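Local coordinates for protein apical membrane antigen AMA1 (Toxoplasma gondii ME49, PDB 4YIV) that plays an essential part in host cell invasion as a microneme protein of the moving junction formed between parasite and host cell, at residues R156-Y161 against L210-A215; L247-L252 against Q318-L323. All blocks are in the same frame, centred on the assembly; numbering follows the deposited sequence.

Contact 1 (R156-Y161 with L210-A215) and contact 2 (L247-L252 with Q318-L323) come in series along the chain, the first closing before the second opens. Their centres lie 30 Å apart and their nearest atoms about 19 Å. Contact 1 pairs strands 159-162 and 210-213, neighbours inside an antiparallel five-stranded sheet. Contact 2 joins the 3-10 turn after strand 245-248 to the loop leading into strand 322-326, beside a separate three-stranded sheet. The two therefore tie different parts of the AMA1 ectodomain fragment, of a PAN-clan family: one through continuous backbone pairing, the other through a tyrosine that reaches a backbone carbonyl, next to the C246-C322 disulfide.

Contact 1: R156-Y161 against L210-A215; sequences RYPFVY and LIYGSA
F159 and Y161 pair with G213 and I211 through four backbone hydrogen bonds, which form an antiparallel ladder. F159 N reaches G213 O at 2.8 Å, with an N-H...O angle of 168°, and G213 N returns to F159 O; Y161 and I211 exchange a second such pair. Between them V160 and Y212 form a non-hydrogen-bonded pair. Side chains then alternate. On the face bearing V160 and Y212, CG2 of V160 meets CD2 of the Y212 ring at 3.7 Å, the two side chains crossing at about a right angle. Just before the strand, P158 lies alongside Y212, its CG 3.6 Å from Y212 OH. On the other face the F159 ring folds back over the neighbouring strand. Its chi1 of 70° sets CG between the backbone N and the carbonyl carbon, and this brings the ring over glycine: G213 CA sits 4.0 Å from the ring centroid as a CH-pi contact, and S214 O lies at the ring edge, 3.1 Å from F159 CE1. Beyond the strand end the chains stay together through a water that donates to R156 O and accepts from A215 N, beside a close meeting of R156 CB and A215 CB at 3.5 Å.

Further out, helix 132-141 packs on F159 and Y161 through C136, and K64 makes a cation-pi contact with Y212. R156 NE is held by F141 O and S214 OG by G57 O. Strands 61-62 and 167-170 flank the pair, placing it inside the five-stranded sheet. Because G213 has no side chain, the face of the F159 ring can lie close against its backbone, while the four bonds satisfy buried peptide groups and fix the register of the two strands.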
ATOM      1  N   ARG A 156      -5.413 -15.824   8.387  1.00 23.00           N
ATOM      2  CA  ARG A 156      -4.510 -15.826   7.247  1.00 22.16           C
ATOM      3  C   ARG A 156      -3.387 -14.791   7.425  1.00 21.60           C
ATOM      4  O   ARG A 156      -3.638 -13.619   7.747  1.00 23.59           O
ATOM      5  CB  ARG A 156      -5.295 -15.549   5.959  1.00 22.69           C
ATOM      6  CG  ARG A 156      -6.308 -16.585   5.644  1.00 23.38           C
ATOM      7  CD  ARG A 156      -7.119 -16.142   4.456  1.00 24.08           C
ATOM      8  NE  ARG A 156      -8.001 -17.194   3.968  1.00 28.14           N
ATOM      9  CZ  ARG A 156      -9.217 -17.461   4.445  1.00 33.47           C
ATOM     10  NH1 ARG A 156      -9.740 -16.752   5.454  1.00 29.64           N
ATOM     11  NH2 ARG A 156      -9.912 -18.446   3.896  1.00 32.75           N
ATOM     12  N   TYR A 157      -2.148 -15.236   7.240  1.00 21.89           N
ATOM     13  CA  TYR A 157      -0.990 -14.366   7.382  1.00 21.53           C
ATOM     14  C   TYR A 157      -0.866 -13.402   6.218  1.00 22.36           C
ATOM     15  O   TYR A 157      -1.236 -13.753   5.078  1.00 22.59           O
ATOM     16  CB  TYR A 157       0.294 -15.189   7.452  1.00 24.15           C
ATOM     17  CG  TYR A 157       0.307 -16.221   8.525  1.00 26.53           C
ATOM     18  CD1 TYR A 157       0.441 -15.871   9.876  1.00 26.07           C
ATOM     19  CD2 TYR A 157       0.211 -17.555   8.192  1.00 26.90           C
ATOM     20  CE1 TYR A 157       0.458 -16.858  10.855  1.00 31.12           C
ATOM     21  CE2 TYR A 157       0.236 -18.532   9.143  1.00 32.81           C
ATOM     22  CZ  TYR A 157       0.362 -18.191  10.474  1.00 32.38           C
ATOM     23  OH  TYR A 157       0.384 -19.212  11.413  1.00 36.92           O
ATOM     24  N   PRO A 158      -0.310 -12.202   6.482  1.00 19.85           N
ATOM     25  CA  PRO A 158       0.011 -11.283   5.392  1.00 19.11           C
ATOM     26  C   PRO A 158       1.229 -11.774   4.596  1.00 18.49           C
ATOM     27  O   PRO A 158       1.915 -12.738   4.992  1.00 20.09           O
ATOM     28  CB  PRO A 158       0.257  -9.959   6.118  1.00 18.32           C
ATOM     29  CG  PRO A 158       0.843 -10.387   7.446  1.00 20.64           C
ATOM     30  CD  PRO A 158       0.087 -11.652   7.800  1.00 22.17           C
ATOM     31  N   PHE A 159       1.459 -11.167   3.442  1.00 20.49           N
ATOM     32  CA  PHE A 159       2.542 -11.599   2.580  1.00 19.87           C
ATOM     33  C   PHE A 159       3.415 -10.423   2.187  1.00 19.45           C
ATOM     34  O   PHE A 159       2.987  -9.273   2.243  1.00 17.33           O
ATOM     35  CB  PHE A 159       2.015 -12.286   1.275  1.00 20.43           C
ATOM     36  CG  PHE A 159       1.344 -11.343   0.328  1.00 20.40           C
ATOM     37  CD1 PHE A 159      -0.002 -11.077   0.447  1.00 18.57           C
ATOM     38  CD2 PHE A 159       2.065 -10.690  -0.673  1.00 22.12           C
ATOM     39  CE1 PHE A 159      -0.642 -10.190  -0.403  1.00 19.37           C
ATOM     40  CE2 PHE A 159       1.427  -9.794  -1.537  1.00 23.23           C
ATOM     41  CZ  PHE A 159       0.050  -9.550  -1.394  1.00 20.85           C
ATOM     42  N   VAL A 160       4.621 -10.748   1.723  1.00 19.92           N
ATOM     43  CA  VAL A 160       5.435  -9.789   0.992  1.00 21.15           C
ATOM     44  C   VAL A 160       5.867 -10.460  -0.308  1.00 19.87           C
ATOM     45  O   VAL A 160       6.452 -11.562  -0.307  1.00 21.85           O
ATOM     46  CB  VAL A 160       6.690  -9.303   1.806  1.00 21.68           C
ATOM     47  CG1 VAL A 160       7.626  -8.495   0.913  1.00 21.66           C
ATOM     48  CG2 VAL A 160       6.252  -8.463   3.019  1.00 24.27           C
ATOM     49  N   TYR A 161       5.572  -9.787  -1.409  1.00 18.61           N
ATOM     50  CA  TYR A 161       6.088 -10.227  -2.710  1.00 19.89           C
ATOM     51  C   TYR A 161       7.395  -9.487  -2.990  1.00 22.41           C
ATOM     52  O   TYR A 161       7.447  -8.248  -3.026  1.00 20.85           O
ATOM     53  CB  TYR A 161       5.071  -9.997  -3.839  1.00 21.06           C
ATOM     54  CG  TYR A 161       5.543 -10.604  -5.167  1.00 21.44           C
ATOM     55  CD1 TYR A 161       5.904 -11.933  -5.231  1.00 25.19           C
ATOM     56  CD2 TYR A 161       5.692  -9.825  -6.314  1.00 24.94           C
ATOM     57  CE1 TYR A 161       6.380 -12.494  -6.400  1.00 27.53           C
ATOM     58  CE2 TYR A 161       6.176 -10.393  -7.513  1.00 27.71           C
ATOM     59  CZ  TYR A 161       6.510 -11.720  -7.537  1.00 28.75           C
ATOM     60  OH  TYR A 161       6.994 -12.318  -8.693  1.00 33.18           O
ATOM     61  N   LEU A 210       9.623  -4.497  -3.005  1.00 19.65           N
ATOM     62  CA  LEU A 210       8.852  -5.243  -2.001  1.00 18.74           C
ATOM     63  C   LEU A 210       7.423  -4.727  -1.967  1.00 21.24           C
ATOM     64  O   LEU A 210       7.197  -3.519  -1.936  1.00 22.82           O
ATOM     65  CB  LEU A 210       9.462  -5.111  -0.626  1.00 21.40           C
ATOM     66  CG  LEU A 210      10.877  -5.694  -0.502  1.00 22.66           C
ATOM     67  CD1 LEU A 210      11.302  -5.591   0.935  1.00 24.68           C
ATOM     68  CD2 LEU A 210      10.957  -7.132  -1.001  1.00 21.26           C
ATOM     69  N   ILE A 211       6.471  -5.648  -1.964  1.00 18.97           N
ATOM     70  CA  ILE A 211       5.070  -5.287  -1.973  1.00 16.02           C
ATOM     71  C   ILE A 211       4.402  -6.021  -0.816  1.00 18.29           C
ATOM     72  O   ILE A 211       4.360  -7.243  -0.800  1.00 19.10           O
ATOM     73  CB  ILE A 211       4.435  -5.637  -3.282  1.00 18.77           C
ATOM     74  CG1 ILE A 211       5.143  -4.853  -4.395  1.00 23.06           C
ATOM     75  CG2 ILE A 211       2.973  -5.265  -3.287  1.00 21.62           C
ATOM     76  CD1 ILE A 211       5.144  -5.567  -5.669  1.00 30.11           C
ATOM     77  N   TYR A 212       3.846  -5.253   0.117  1.00 18.10           N
ATOM     78  CA  TYR A 212       3.222  -5.821   1.328  1.00 15.52           C
ATOM     79  C   TYR A 212       1.738  -5.950   1.121  1.00 17.45           C
ATOM     80  O   TYR A 212       1.128  -5.060   0.559  1.00 21.32           O
ATOM     81  CB  TYR A 212       3.501  -4.924   2.526  1.00 18.43           C
ATOM     82  CG  TYR A 212       3.107  -5.500   3.869  1.00 19.28           C
ATOM     83  CD1 TYR A 212       1.779  -5.431   4.340  1.00 22.18           C
ATOM     84  CD2 TYR A 212       4.061  -6.045   4.697  1.00 19.34           C
ATOM     85  CE1 TYR A 212       1.421  -5.967   5.589  1.00 19.64           C
ATOM     86  CE2 TYR A 212       3.724  -6.557   5.950  1.00 21.79           C
ATOM     87  CZ  TYR A 212       2.409  -6.530   6.388  1.00 21.88           C
ATOM     88  OH  TYR A 212       2.113  -7.035   7.646  1.00 23.12           O
ATOM     89  N   GLY A 213       1.133  -7.050   1.581  1.00 17.97           N
ATOM     90  CA  GLY A 213      -0.319  -7.138   1.526  1.00 19.87           C
ATOM     91  C   GLY A 213      -0.918  -8.067   2.558  1.00 17.12           C
ATOM     92  O   GLY A 213      -0.275  -9.018   3.008  1.00 18.35           O
ATOM     93  N   SER A 214      -2.195  -7.862   2.861  1.00 18.56           N
ATOM     94  CA  SER A 214      -2.928  -8.866   3.611  1.00 17.11           C
ATOM     95  C   SER A 214      -3.205 -10.056   2.689  1.00 20.06           C
ATOM     96  O   SER A 214      -3.173  -9.934   1.451  1.00 19.56           O
ATOM     97  CB  SER A 214      -4.240  -8.310   4.175  1.00 18.47           C
ATOM     98  OG  SER A 214      -5.324  -8.525   3.321  1.00 20.81           O
ATOM     99  N   ALA A 215      -3.503 -11.208   3.279  1.00 17.22           N
ATOM    100  CA  ALA A 215      -3.865 -12.378   2.479  1.00 19.21           C
ATOM    101  C   ALA A 215      -5.109 -12.138   1.676  1.00 20.69           C
ATOM    102  O   ALA A 215      -5.328 -12.840   0.670  1.00 20.86           O
ATOM    103  CB  ALA A 215      -4.062 -13.600   3.338  1.00 20.00           C
TER
HETATM  104  O   HOH W   1      -3.755 -11.282   6.284  1.00 22.35           O

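Contact 2: L247-L252 against Q318-L323; sequences LDYTEL and QVPDCL. With NAG (2-acetamido-2-deoxy-beta-D-glucopyranose), chain B.
Y249 reaching across to Q318 and P320 carries this contact: a tyrosine side chain, from the 3-10 turn that follows strand 245-248, meets the loop that leads into strand 322-326, beside a three-stranded antiparallel sheet where strand 236-242 separates those two strands. The two segments face each other without direct strand pairing: the nearest CA atoms, those of L247 and C322, are 8.1 Å apart. D321 and C322 both face G239 of the central strand, a classic beta bulge at the start of strand 322-326. C322 is also tied to C246 by a disulfide, so the outer strands are linked covalently across the central one.

Y249 opens the 3-10 segment 249-251. With chi1 at -68° its CG stands anti to the carbonyl carbon, and the ring extends to the other segment tip first. OH makes a weak hydrogen bond to Q318 O at 2.7 Å and touches P320 CD at 3.5 Å, the tyrosine and proline side chains crossing at a slant. In the same contact, L252 CD1 packs on Q318 CG at 4.2 Å. F238 of the central strand touches both Y249 and P320.

An Asx turn starts the 3-10 segment: D248 OD1 accepts from T250 N at 2.8 Å, and also from T250 OG1 on its syn side. The CB of V319 points away from 247-252, and its CG1 lies 3.4 Å from C8, the acetamido methyl of the protein-attached NAG.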
ATOM      1  N   LEU A 247     -11.495  21.297  -7.729  1.00 38.98           N
ATOM      2  CA  LEU A 247     -10.557  21.957  -6.820  1.00 36.12           C
ATOM      3  C   LEU A 247      -9.454  20.974  -6.429  1.00 33.14           C
ATOM      4  O   LEU A 247      -9.719  19.955  -5.770  1.00 29.82           O
ATOM      5  CB  LEU A 247     -11.250  22.456  -5.556  1.00 41.11           C
ATOM      6  CG  LEU A 247     -12.513  23.322  -5.648  1.00 47.99           C
ATOM      7  CD1 LEU A 247     -12.687  24.087  -4.368  1.00 41.75           C
ATOM      8  CD2 LEU A 247     -12.445  24.265  -6.790  1.00 48.13           C
ATOM      9  N   ASP A 248      -8.225  21.268  -6.816  1.00 35.05           N
ATOM     10  CA  ASP A 248      -7.148  20.410  -6.370  1.00 35.08           C
ATOM     11  C   ASP A 248      -6.940  20.695  -4.893  1.00 35.82           C
ATOM     12  O   ASP A 248      -7.445  21.685  -4.377  1.00 34.28           O
ATOM     13  CB  ASP A 248      -5.861  20.606  -7.158  1.00 31.31           C
ATOM     14  CG  ASP A 248      -5.177  21.946  -6.901  1.00 39.16           C
ATOM     15  OD1 ASP A 248      -4.600  22.157  -5.808  1.00 41.38           O
ATOM     16  OD2 ASP A 248      -5.145  22.773  -7.836  1.00 47.46           O
ATOM     17  N   TYR A 249      -6.178  19.833  -4.225  1.00 32.68           N
ATOM     18  CA  TYR A 249      -6.103  19.887  -2.781  1.00 31.67           C
ATOM     19  C   TYR A 249      -5.587  21.223  -2.230  1.00 31.86           C
ATOM     20  O   TYR A 249      -5.911  21.578  -1.097  1.00 32.87           O
ATOM     21  CB  TYR A 249      -5.217  18.770  -2.268  1.00 26.58           C
ATOM     22  CG  TYR A 249      -5.736  17.357  -2.443  1.00 24.84           C
ATOM     23  CD1 TYR A 249      -7.091  17.074  -2.555  1.00 23.80           C
ATOM     24  CD2 TYR A 249      -4.837  16.290  -2.445  1.00 26.24           C
ATOM     25  CE1 TYR A 249      -7.531  15.799  -2.694  1.00 27.68           C
ATOM     26  CE2 TYR A 249      -5.274  15.010  -2.569  1.00 25.24           C
ATOM     27  CZ  TYR A 249      -6.600  14.762  -2.705  1.00 28.11           C
ATOM     28  OH  TYR A 249      -6.990  13.453  -2.815  1.00 27.73           O
ATOM     29  N   THR A 250      -4.779  21.957  -2.988  1.00 32.89           N
ATOM     30  CA  THR A 250      -4.204  23.181  -2.442  1.00 34.74           C
ATOM     31  C   THR A 250      -5.291  24.229  -2.164  1.00 36.31           C
ATOM     32  O   THR A 250      -5.032  25.219  -1.495  1.00 35.70           O
ATOM     33  CB  THR A 250      -3.144  23.803  -3.363  1.00 36.22           C
ATOM     34  OG1 THR A 250      -3.742  24.194  -4.609  1.00 36.58           O
ATOM     35  CG2 THR A 250      -1.993  22.844  -3.583  1.00 33.76           C
ATOM     36  N   GLU A 251      -6.496  23.998  -2.669  1.00 36.40           N
ATOM     37  CA  GLU A 251      -7.602  24.936  -2.502  1.00 40.09           C
ATOM     38  C   GLU A 251      -8.494  24.585  -1.323  1.00 44.18           C
ATOM     39  O   GLU A 251      -9.416  25.329  -1.012  1.00 45.63           O
ATOM     40  CB  GLU A 251      -8.468  24.990  -3.769  1.00 44.99           C
ATOM     41  CG  GLU A 251      -7.779  25.625  -4.965  1.00 43.70           C
ATOM     42  CD  GLU A 251      -8.777  26.131  -6.006  1.00 55.63           C
ATOM     43  OE1 GLU A 251      -9.682  26.921  -5.639  1.00 57.55           O
ATOM     44  OE2 GLU A 251      -8.665  25.730  -7.183  1.00 53.66           O
ATOM     45  N   LEU A 252      -8.248  23.439  -0.689  1.00 39.60           N
ATOM     46  CA  LEU A 252      -9.102  22.986   0.396  1.00 38.61           C
ATOM     47  C   LEU A 252      -8.474  23.401   1.718  1.00 38.66           C
ATOM     48  O   LEU A 252      -7.248  23.448   1.854  1.00 36.68           O
ATOM     49  CB  LEU A 252      -9.322  21.464   0.337  1.00 34.66           C
ATOM     50  CG  LEU A 252      -9.812  20.888  -0.997  1.00 35.94           C
ATOM     51  CD1 LEU A 252      -9.945  19.375  -0.868  1.00 36.15           C
ATOM     52  CD2 LEU A 252     -11.131  21.519  -1.459  1.00 44.32           C
ATOM     53  N   GLN A 318      -9.283  13.527   1.581  1.00 28.31           N
ATOM     54  CA  GLN A 318     -10.405  13.537   0.634  1.00 29.48           C
ATOM     55  C   GLN A 318     -10.155  12.634  -0.578  1.00 26.51           C
ATOM     56  O   GLN A 318      -9.226  12.867  -1.368  1.00 28.40           O
ATOM     57  CB  GLN A 318     -10.673  14.976   0.167  1.00 34.73           C
ATOM     58  CG  GLN A 318     -11.134  15.923   1.283  1.00 37.65           C
ATOM     59  CD  GLN A 318     -12.535  15.586   1.792  1.00 50.28           C
ATOM     60  OE1 GLN A 318     -12.740  15.410   2.995  1.00 55.38           O
ATOM     61  NE2 GLN A 318     -13.507  15.493   0.870  1.00 48.77           N
ATOM     62  N   VAL A 319     -10.961  11.589  -0.704  1.00 26.88           N
ATOM     63  CA  VAL A 319     -10.883  10.702  -1.857  1.00 28.11           C
ATOM     64  C   VAL A 319     -11.060  11.546  -3.120  1.00 34.26           C
ATOM     65  O   VAL A 319     -12.029  12.298  -3.237  1.00 33.14           O
ATOM     66  CB  VAL A 319     -11.941   9.600  -1.787  1.00 32.34           C
ATOM     67  CG1 VAL A 319     -11.953   8.773  -3.070  1.00 28.90           C
ATOM     68  CG2 VAL A 319     -11.682   8.698  -0.591  1.00 32.57           C
ATOM     69  N   PRO A 320     -10.113  11.457  -4.063  1.00 31.05           N
ATOM     70  CA  PRO A 320     -10.307  12.288  -5.256  1.00 32.12           C
ATOM     71  C   PRO A 320     -11.481  11.823  -6.142  1.00 31.31           C
ATOM     72  O   PRO A 320     -11.776  10.623  -6.292  1.00 29.41           O
ATOM     73  CB  PRO A 320      -8.965  12.158  -5.994  1.00 33.46           C
ATOM     74  CG  PRO A 320      -8.355  10.941  -5.504  1.00 34.64           C
ATOM     75  CD  PRO A 320      -8.835  10.722  -4.096  1.00 29.75           C
ATOM     76  N   ASP A 321     -12.178  12.797  -6.722  1.00 35.31           N
ATOM     77  CA  ASP A 321     -13.239  12.469  -7.670  1.00 34.63           C
ATOM     78  C   ASP A 321     -13.089  13.294  -8.940  1.00 34.30           C
ATOM     79  O   ASP A 321     -13.936  13.238  -9.824  1.00 42.19           O
ATOM     80  CB  ASP A 321     -14.638  12.641  -7.029  1.00 36.50           C
ATOM     81  CG  ASP A 321     -14.979  14.074  -6.674  1.00 38.40           C
ATOM     82  OD1 ASP A 321     -14.265  15.020  -7.076  1.00 37.70           O
ATOM     83  OD2 ASP A 321     -15.996  14.245  -5.974  1.00 47.50           O
ATOM     84  N   CYS A 322     -11.987  14.034  -9.036  1.00 32.83           N
ATOM     85  CA  CYS A 322     -11.593  14.662 -10.283  1.00 37.33           C
ATOM     86  C   CYS A 322     -10.084  14.923 -10.253  1.00 36.96           C
ATOM     87  O   CYS A 322      -9.403  14.663  -9.250  1.00 36.15           O
ATOM     88  CB  CYS A 322     -12.375  15.961 -10.525  1.00 38.02           C
ATOM     89  SG  CYS A 322     -12.175  17.261  -9.255  1.00 39.86           S
ATOM     90  N   LEU A 323      -9.577  15.424 -11.369  1.00 33.39           N
ATOM     91  CA  LEU A 323      -8.167  15.711 -11.543  1.00 32.76           C
ATOM     92  C   LEU A 323      -7.987  17.070 -12.149  1.00 35.66           C
ATOM     93  O   LEU A 323      -8.817  17.529 -12.935  1.00 36.59           O
ATOM     94  CB  LEU A 323      -7.495  14.686 -12.461  1.00 34.02           C
ATOM     95  CG  LEU A 323      -7.574  13.212 -12.089  1.00 35.87           C
ATOM     96  CD1 LEU A 323      -7.005  12.340 -13.211  1.00 36.73           C
ATOM     97  CD2 LEU A 323      -6.824  13.011 -10.781  1.00 32.22           C
TER
HETATM   98  C1  NAG B 501     -15.500   6.291  -1.822  1.00 43.94           C
HETATM   99  C2  NAG B 501     -16.629   7.272  -2.128  1.00 45.99           C
HETATM  100  C3  NAG B 501     -17.582   7.406  -0.949  1.00 44.26           C
HETATM  101  C4  NAG B 501     -18.045   6.030  -0.500  1.00 46.70           C
HETATM  102  C5  NAG B 501     -16.840   5.144  -0.211  1.00 47.63           C
HETATM  103  C6  NAG B 501     -17.283   3.751   0.224  1.00 42.92           C
HETATM  104  C7  NAG B 501     -15.639   8.834  -3.698  1.00 41.61           C
HETATM  105  C8  NAG B 501     -14.973  10.166  -3.875  1.00 37.97           C
HETATM  106  N2  NAG B 501     -16.081   8.569  -2.472  1.00 42.39           N
HETATM  107  O3  NAG B 501     -18.715   8.193  -1.334  1.00 54.61           O
HETATM  108  O4  NAG B 501     -18.845   6.153   0.681  1.00 56.28           O
HETATM  109  O5  NAG B 501     -16.016   5.037  -1.372  1.00 42.01           O
HETATM  110  O6  NAG B 501     -17.920   3.088  -0.873  1.00 47.36           O
HETATM  111  O7  NAG B 501     -15.768   8.045  -4.620  1.00 50.33           O